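Local coordinates for protein polyhedrin (Orgyia pseudotsugata cypovirus 5, PDB 5A8U) that builds the crystalline occlusion bodies, or polyhedra, that shield the virus from the outside environment until insect larvae ingest them, at residues K37-V42 and D106-Q111; Y46-T51 and F220-T225; M63-Y68 and I77-E82. All blocks are in the same frame, centred on the assembly; numbering follows the deposited sequence.

Interaction 1 of 3, residues K37-V42 and D106-Q111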
# COMPACT_ATOMS: atom_id res chain seq x y z
N LYS A 37 -1.27 -19.58 10.21
CA LYS A 37 -0.72 -20.66 11.02
C LYS A 37 0.11 -21.61 10.16
O LYS A 37 -0.32 -21.98 9.06
CB LYS A 37 -1.85 -21.43 11.70
CG LYS A 37 -2.84 -20.52 12.43
CD LYS A 37 -3.69 -21.34 13.39
CE LYS A 37 -2.82 -21.87 14.52
NZ LYS A 37 -3.63 -22.60 15.54
N TYR A 38 1.27 -22.00 10.68
CA TYR A 38 2.24 -22.82 9.96
C TYR A 38 2.45 -24.12 10.72
O TYR A 38 2.24 -24.18 11.92
CB TYR A 38 3.57 -22.07 9.74
CG TYR A 38 3.31 -20.77 9.01
CD1 TYR A 38 2.95 -19.63 9.72
CD2 TYR A 38 3.36 -20.69 7.63
CE1 TYR A 38 2.65 -18.46 9.08
CE2 TYR A 38 3.06 -19.52 6.97
CZ TYR A 38 2.71 -18.41 7.70
OH TYR A 38 2.43 -17.23 7.08
N THR A 39 2.85 -25.16 9.99
CA THR A 39 2.92 -26.49 10.58
C THR A 39 4.07 -26.66 11.58
O THR A 39 4.11 -27.64 12.31
CB THR A 39 3.00 -27.58 9.50
OG1 THR A 39 4.14 -27.34 8.67
CG2 THR A 39 1.73 -27.53 8.65
N ASN A 40 4.98 -25.69 11.62
CA ASN A 40 6.02 -25.66 12.66
C ASN A 40 5.59 -24.89 13.93
O ASN A 40 6.40 -24.70 14.84
CB ASN A 40 7.32 -25.09 12.10
CG ASN A 40 7.17 -23.67 11.62
OD1 ASN A 40 6.12 -23.05 11.80
ND2 ASN A 40 8.24 -23.12 11.06
N GLY A 41 4.33 -24.48 13.98
CA GLY A 41 3.78 -23.81 15.15
C GLY A 41 3.86 -22.29 15.05
O GLY A 41 3.23 -21.58 15.83
N VAL A 42 4.65 -21.77 14.11
CA VAL A 42 4.75 -20.32 13.96
C VAL A 42 3.38 -19.71 13.65
O VAL A 42 2.56 -20.31 12.94
CB VAL A 42 5.77 -19.95 12.85
CG1 VAL A 42 5.64 -18.46 12.45
CG2 VAL A 42 7.18 -20.30 13.29
N ASP A 106 4.32 -22.50 3.83
CA ASP A 106 2.97 -22.32 3.28
C ASP A 106 1.95 -22.54 4.39
O ASP A 106 1.87 -23.62 4.96
CB ASP A 106 2.70 -23.27 2.11
CG ASP A 106 3.54 -22.95 0.87
OD1 ASP A 106 3.72 -21.74 0.58
OD2 ASP A 106 4.01 -23.91 0.20
N PRO A 107 1.17 -21.50 4.72
CA PRO A 107 0.32 -21.64 5.91
C PRO A 107 -0.77 -22.70 5.72
O PRO A 107 -1.20 -22.91 4.59
CB PRO A 107 -0.32 -20.25 6.04
CG PRO A 107 -0.32 -19.69 4.64
CD PRO A 107 0.98 -20.20 4.03
N TYR A 108 -1.21 -23.35 6.80
CA TYR A 108 -2.22 -24.41 6.65
C TYR A 108 -3.62 -23.93 7.05
O TYR A 108 -4.62 -24.60 6.78
CB TYR A 108 -1.84 -25.68 7.43
CG TYR A 108 -2.01 -25.54 8.92
CD1 TYR A 108 -3.23 -25.82 9.53
CD2 TYR A 108 -0.98 -25.09 9.72
CE1 TYR A 108 -3.40 -25.67 10.90
CE2 TYR A 108 -1.13 -24.93 11.09
CZ TYR A 108 -2.34 -25.21 11.68
OH TYR A 108 -2.50 -25.04 13.04
N ALA A 109 -3.67 -22.76 7.68
CA ALA A 109 -4.93 -22.21 8.18
C ALA A 109 -4.75 -20.74 8.52
O ALA A 109 -3.62 -20.25 8.62
CB ALA A 109 -5.38 -22.97 9.44
N MET A 110 -5.87 -20.06 8.70
CA MET A 110 -5.86 -18.67 9.14
C MET A 110 -7.02 -18.43 10.11
O MET A 110 -8.07 -19.07 10.02
CB MET A 110 -5.95 -17.74 7.94
CG MET A 110 -6.56 -16.38 8.20
SD MET A 110 -6.87 -15.56 6.61
CE MET A 110 -7.73 -16.84 5.79
N GLN A 111 -6.79 -17.53 11.06
CA GLN A 111 -7.87 -16.95 11.85
C GLN A 111 -8.03 -15.49 11.40
O GLN A 111 -7.06 -14.75 11.35
CB GLN A 111 -7.56 -17.03 13.35
CG GLN A 111 -8.74 -16.60 14.19
CD GLN A 111 -8.49 -16.63 15.68
OE1 GLN A 111 -9.31 -16.14 16.46
NE2 GLN A 111 -7.35 -17.22 16.09
O HOH W 1 3.23 -24.47 7.14

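Interaction 2 of 3, residues Y46-T51 and F220-T225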
# COMPACT_ATOMS: atom_id res chain seq x y z
N TYR A 46 -0.85 -10.09 11.04
CA TYR A 46 -1.01 -8.79 10.40
C TYR A 46 -2.22 -8.14 11.04
O TYR A 46 -3.30 -8.73 11.07
CB TYR A 46 -1.29 -8.96 8.90
CG TYR A 46 -0.12 -9.51 8.11
CD1 TYR A 46 0.87 -8.66 7.62
CD2 TYR A 46 -0.00 -10.87 7.87
CE1 TYR A 46 1.95 -9.17 6.90
CE2 TYR A 46 1.06 -11.39 7.16
CZ TYR A 46 2.04 -10.53 6.69
OH TYR A 46 3.09 -11.04 5.97
N ASN A 47 -2.04 -6.92 11.55
CA ASN A 47 -3.08 -6.16 12.22
C ASN A 47 -3.28 -4.78 11.59
O ASN A 47 -2.37 -3.96 11.59
CB ASN A 47 -2.78 -6.07 13.73
CG ASN A 47 -3.66 -5.05 14.46
OD1 ASN A 47 -3.17 -4.03 14.93
ND2 ASN A 47 -4.96 -5.32 14.52
N TRP A 48 -4.45 -4.57 11.01
CA TRP A 48 -4.85 -3.27 10.44
C TRP A 48 -5.80 -2.53 11.39
O TRP A 48 -6.62 -3.15 12.07
CB TRP A 48 -5.58 -3.48 9.12
CG TRP A 48 -4.80 -4.06 7.97
CD1 TRP A 48 -4.26 -3.37 6.91
CD2 TRP A 48 -4.56 -5.45 7.71
NE1 TRP A 48 -3.68 -4.25 6.03
CE2 TRP A 48 -3.84 -5.53 6.50
CE3 TRP A 48 -4.86 -6.63 8.40
CZ2 TRP A 48 -3.42 -6.75 5.96
CZ3 TRP A 48 -4.45 -7.84 7.86
CH2 TRP A 48 -3.74 -7.89 6.66
N GLN A 49 -5.72 -1.20 11.42
CA GLN A 49 -6.63 -0.40 12.22
C GLN A 49 -7.23 0.68 11.33
O GLN A 49 -6.65 1.05 10.31
CB GLN A 49 -5.89 0.30 13.37
CG GLN A 49 -5.13 -0.61 14.29
CD GLN A 49 -4.39 0.18 15.36
OE1 GLN A 49 -5.00 0.93 16.13
NE2 GLN A 49 -3.06 0.02 15.40
N GLY A 50 -8.39 1.20 11.71
CA GLY A 50 -9.01 2.28 10.97
C GLY A 50 -10.19 2.82 11.75
O GLY A 50 -10.50 2.32 12.81
N THR A 51 -10.84 3.86 11.23
CA THR A 51 -11.95 4.47 11.93
C THR A 51 -13.28 4.13 11.26
O THR A 51 -14.20 3.70 11.94
CB THR A 51 -11.77 5.98 11.97
OG1 THR A 51 -11.36 6.44 10.68
CG2 THR A 51 -10.71 6.34 13.00
N PHE A 220 -3.11 4.62 8.92
CA PHE A 220 -2.80 3.92 10.17
C PHE A 220 -1.84 2.80 9.85
O PHE A 220 -2.09 2.02 8.94
CB PHE A 220 -4.08 3.36 10.80
CG PHE A 220 -5.08 4.42 11.17
CD1 PHE A 220 -4.97 5.08 12.38
CD2 PHE A 220 -6.10 4.79 10.29
CE1 PHE A 220 -5.89 6.10 12.72
CE2 PHE A 220 -7.01 5.78 10.63
CZ PHE A 220 -6.90 6.44 11.84
N PRO A 221 -0.74 2.72 10.60
CA PRO A 221 0.27 1.70 10.28
C PRO A 221 -0.30 0.30 10.47
O PRO A 221 -1.14 0.09 11.35
CB PRO A 221 1.38 1.97 11.32
CG PRO A 221 0.68 2.63 12.47
CD PRO A 221 -0.39 3.49 11.82
N THR A 222 0.14 -0.63 9.62
CA THR A 222 -0.22 -2.04 9.78
C THR A 222 0.87 -2.76 10.58
O THR A 222 2.03 -2.78 10.18
CB THR A 222 -0.36 -2.73 8.40
OG1 THR A 222 -1.30 -1.99 7.61
CG2 THR A 222 -0.85 -4.18 8.56
N PHE A 223 0.48 -3.34 11.70
CA PHE A 223 1.42 -4.07 12.53
C PHE A 223 1.62 -5.47 11.97
O PHE A 223 0.66 -6.13 11.55
CB PHE A 223 0.91 -4.18 13.96
CG PHE A 223 1.68 -5.16 14.80
CD1 PHE A 223 2.85 -4.78 15.44
CD2 PHE A 223 1.28 -6.49 14.88
CE1 PHE A 223 3.59 -5.70 16.18
CE2 PHE A 223 2.01 -7.41 15.63
CZ PHE A 223 3.16 -7.01 16.28
N SER A 224 2.86 -5.94 11.97
CA SER A 224 3.07 -7.32 11.60
C SER A 224 4.29 -7.90 12.29
O SER A 224 5.32 -7.24 12.42
CB SER A 224 3.25 -7.44 10.08
OG SER A 224 3.39 -8.81 9.73
N THR A 225 4.17 -9.15 12.72
CA THR A 225 5.34 -9.89 13.17
C THR A 225 5.03 -11.37 13.07
O THR A 225 3.88 -11.75 12.80
CB THR A 225 5.75 -9.56 14.64
OG1 THR A 225 7.08 -10.06 14.87
CG2 THR A 225 4.79 -10.18 15.64
O HOH W 2 -1.83 -1.69 13.68
O HOH W 3 -3.58 -0.49 9.34

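Interaction 3 of 3, residues M63-Y68 and I77-E82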
# COMPACT_ATOMS: atom_id res chain seq x y z
N MET A 63 1.64 -14.06 2.45
CA MET A 63 0.94 -15.19 3.07
C MET A 63 1.93 -16.22 3.58
O MET A 63 1.66 -16.93 4.56
CB MET A 63 -0.01 -15.86 2.07
CG MET A 63 -1.19 -14.99 1.66
SD MET A 63 -2.40 -14.76 3.00
CE MET A 63 -3.09 -16.42 3.11
N LYS A 64 3.07 -16.34 2.90
CA LYS A 64 4.11 -17.29 3.29
C LYS A 64 4.99 -16.77 4.43
O LYS A 64 4.99 -15.58 4.76
CB LYS A 64 4.99 -17.67 2.08
CG LYS A 64 5.93 -16.56 1.65
CD LYS A 64 6.74 -16.99 0.44
CE LYS A 64 7.87 -16.03 0.15
NZ LYS A 64 9.05 -16.26 1.02
N PHE A 65 5.71 -17.68 5.05
CA PHE A 65 6.75 -17.34 6.02
C PHE A 65 8.02 -18.11 5.63
O PHE A 65 7.93 -19.24 5.16
CB PHE A 65 6.32 -17.72 7.44
CG PHE A 65 7.36 -17.43 8.46
CD1 PHE A 65 7.52 -16.13 8.94
CD2 PHE A 65 8.23 -18.42 8.89
CE1 PHE A 65 8.51 -15.84 9.87
CE2 PHE A 65 9.22 -18.13 9.83
CZ PHE A 65 9.35 -16.84 10.32
N PRO A 66 9.20 -17.48 5.76
CA PRO A 66 9.43 -16.07 6.08
C PRO A 66 9.13 -15.19 4.86
O PRO A 66 8.74 -15.71 3.82
CB PRO A 66 10.93 -16.03 6.43
CG PRO A 66 11.52 -17.15 5.58
CD PRO A 66 10.46 -18.23 5.60
N ASN A 67 9.29 -13.88 4.99
CA ASN A 67 9.08 -13.00 3.85
C ASN A 67 9.77 -11.65 4.07
O ASN A 67 10.45 -11.48 5.08
CB ASN A 67 7.58 -12.83 3.59
CG ASN A 67 6.85 -12.26 4.77
OD1 ASN A 67 7.29 -11.30 5.39
ND2 ASN A 67 5.71 -12.86 5.10
N TYR A 68 9.59 -10.71 3.16
CA TYR A 68 10.30 -9.44 3.28
C TYR A 68 9.88 -8.64 4.51
O TYR A 68 10.65 -7.81 5.02
CB TYR A 68 10.18 -8.60 1.99
CG TYR A 68 8.79 -8.12 1.63
CD1 TYR A 68 8.26 -6.97 2.20
CD2 TYR A 68 8.01 -8.82 0.70
CE1 TYR A 68 7.00 -6.52 1.87
CE2 TYR A 68 6.74 -8.36 0.35
CZ TYR A 68 6.24 -7.22 0.94
OH TYR A 68 4.99 -6.75 0.62
N ILE A 77 14.56 -14.12 3.84
CA ILE A 77 13.18 -13.87 3.43
C ILE A 77 12.61 -14.99 2.59
O ILE A 77 11.44 -14.94 2.20
CB ILE A 77 13.00 -12.53 2.69
CG1 ILE A 77 13.72 -12.54 1.35
CG2 ILE A 77 13.48 -11.38 3.57
CD1 ILE A 77 13.45 -11.30 0.51
N GLU A 78 13.43 -16.00 2.30
CA GLU A 78 12.97 -17.21 1.63
C GLU A 78 13.71 -18.41 2.21
O GLU A 78 14.82 -18.27 2.72
CB GLU A 78 13.25 -17.15 0.13
CG GLU A 78 12.49 -16.08 -0.63
CD GLU A 78 12.57 -16.27 -2.13
OE1 GLU A 78 13.61 -16.78 -2.59
OE2 GLU A 78 11.59 -15.92 -2.83
N TRP A 79 13.10 -19.58 2.13
CA TRP A 79 13.76 -20.82 2.53
C TRP A 79 14.09 -21.65 1.29
O TRP A 79 13.35 -21.62 0.29
CB TRP A 79 12.88 -21.63 3.48
CG TRP A 79 12.88 -21.12 4.90
CD1 TRP A 79 13.83 -20.32 5.49
CD2 TRP A 79 11.89 -21.36 5.90
NE1 TRP A 79 13.48 -20.06 6.79
CE2 TRP A 79 12.30 -20.70 7.07
CE3 TRP A 79 10.68 -22.07 5.91
CZ2 TRP A 79 11.54 -20.72 8.25
CZ3 TRP A 79 9.94 -22.11 7.08
CH2 TRP A 79 10.37 -21.43 8.24
N PRO A 80 15.21 -22.36 1.33
CA PRO A 80 15.58 -23.21 0.19
C PRO A 80 14.44 -24.15 -0.18
O PRO A 80 13.83 -24.76 0.70
CB PRO A 80 16.77 -24.02 0.72
CG PRO A 80 17.36 -23.15 1.77
CD PRO A 80 16.20 -22.45 2.42
N GLY A 81 14.14 -24.25 -1.47
CA GLY A 81 13.08 -25.12 -1.94
C GLY A 81 11.70 -24.52 -1.75
O GLY A 81 10.68 -25.16 -2.02
N GLU A 82 11.67 -23.27 -1.29
CA GLU A 82 10.42 -22.56 -1.10
C GLU A 82 10.55 -21.17 -1.70
O GLU A 82 9.91 -20.22 -1.26
CB GLU A 82 10.05 -22.52 0.39
CG GLU A 82 10.10 -23.91 1.05
CD GLU A 82 9.42 -23.95 2.43
OE1 GLU A 82 8.61 -23.05 2.75
OE2 GLU A 82 9.67 -24.92 3.19
O HOH W 4 10.15 -19.04 1.15
O HOH W 5 8.46 -20.38 2.66

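Interaction 1 of 3, residues K37-V42 and D106-Q111
Tyr108 N donates to Lys37 O over 2.8 Å, with the donor nearly in line with the carbonyl (C=O...N angle 168°). The return bond, Lys37 N to Ala109 O at 2.9 Å, makes Lys37 and Ala109 an antiparallel hydrogen-bonded pair. Tyr108 and Ala109 thus both face Lys37, and Tyr108 has a near-helical psi of -11°; the backbone angles resemble those of a classic beta bulge. The Tyr108 side chain is turned so that CG lies between its own backbone N and carbonyl carbon (chi1 74°), and the ring and the Lys37 chain cross obliquely. Its CE2 lies 3.6 Å from Lys37 CB, while further out Lys37 CE comes within 3.5 Å of Tyr108 OH. Tyr38 O meets the same ring at its edge, and Thr39 CG2 reaches Tyr108 CD2 at 3.8 Å. Tyr38 and Pro107 instead lie side by side, pointing the same way, with Tyr38 CE2 3.6 Å from Pro107 CB. Where direct backbone bonding has stopped, a water carries the link onward: it accepts from Thr39 N at 3.0 Å and donates to Asp106 O at 2.7 Å. Residues 38-41 form a type I turn, and Asn40 OD1 accepts from Val42 N in an Asx turn, so the loop is braced from within. Tyr38 OH bonds to Met63 O, and Asp106 to Arg60 and His86. The contact joins the hairpin between strands 30-37 and 43-50 to the head of strand 109-115, whose Met110 packs on Val34 and Leu36 of one neighbouring strand and Val177 of the other, 169-178.

Interaction 2 of 3, residues Y46-T51 and F220-T225
Strands 46-50 and 223-225 run antiparallel, their axes 4.7 Å apart at 175°, and Asn47 and Phe223 form a hydrogen-bonded pair: Asn47 N reaches Phe223 O at 2.8 Å and Phe223 N reaches Asn47 O at 2.9 Å. In the adjoining non-hydrogen-bonded pair, Ser224 OG is anti to its backbone N (chi1 -177°) and stands over one face of the Tyr46 ring, toward the rim, 3.2 Å from Tyr46 CE1; the hydrogen bonds of this hydroxyl go to Val45 O and Asn70. Thr222 sends its methyl over the Trp48 indole, CG2 lying 3.7 Å from the centroid of the five-membered ring and 6° off its normal, a clear CH-pi contact. These pairings attach the sixth strand, 223-227, to the antiparallel sheet, where it is outermost within the chain. From Thr222 back toward Phe220 the backbones part, and water fills in for direct bonds. One water accepts from Gln49 NE2 at 2.7 Å and lies within bonding reach of Pro221 O and Asn47 OD1, while Asn47 ND2 bonds to Thr33; another joins Gln49 N to Phe220 O. Phe220 CB lies 3.5 Å from Gln49 O, and its CZ meets Thr51 CG2 at 4.0 Å, the two side chains crossing at about a right angle. The second subunit lies against this edge, its Asn59 bonding to Thr222 O, its Gly132 O taking the Gln49 amide and its Phe128 packing on Pro221.

Interaction 3 of 3, residues M63-Y68 and I77-E82
Lys64 NZ donates to Ile77 O at 3.0 Å across the contact, and to Pro66 O at 2.9 Å within its own segment. A bend at the last torsion (chi4 81°) places NZ there. Its third partner is a water 3.0 Å from Lys64 NZ, which also accepts from Trp79 N and donates to Glu82 O. A second water donates to both Phe65 O and the Glu82 carboxylate oxygen OE1. Within 63-68, Asn67 ND2 bonds to Lys64 O, pinning the backbone just after helix 60-63, while Asn67 OD1 accepts from Asn70 N.

The aromatic contacts centre on Trp79. Pro66, preceded by a cis peptide bond, lays its CD over the indole, 3.5 Å from the centroid of the five-membered ring and 16° off its normal, in a CH-pi contact. Phe65 turns its edge toward the face of the six-membered ring in an offset edge-to-face pair, with centroids 5.6 Å apart and planes at 85°. Trp79 NE1 is taken by Asp72.

Ile77 makes the remaining van der Waals contacts: CG2 lies 3.4 Å from Asn67 O and touches Tyr68 CA, and CD1 approaches Tyr68 CB. Ile77 meets Ile77 of both the second and third subunits, and Tyr68 likewise makes edge-to-face pairs with Tyr68 of each, so the two residues lie where the three chains converge.

Pro66 O and Ile77 O, both acceptors, stand only 3.2 Å apart; the ammonium bound to both probably offsets their repulsion. Three acceptors around NZ are consistent with a charged lysine, which the Glu78 carboxylate, with OE2 4.6 Å from Lys64 NZ, may stabilise without touching it.

How the interactions relate
From the N terminus, the chain leaves strand 30-37 through the turn of 37-42, returns along 43-50, and passes through helix 60-63 into the loop of interaction 3. Contact of 63-68 with 77-82 closes a short loop of eight intervening residues, nested inside the loops closed by both other contacts. Interaction 1 closes next, when 106-111 reaches the hairpin; interaction 2 closes last, when 220-225 joins the sheet. Interactions 1 and 2 cross, since their segments alternate along the chain, and both tie into the six-stranded sheet. The Tyr38 ring packs on Phe65 to join interactions 1 and 3, and Tyr46 OH approaches Asn67 ND2 between interactions 2 and 3, whose loop reaches the subunit interface.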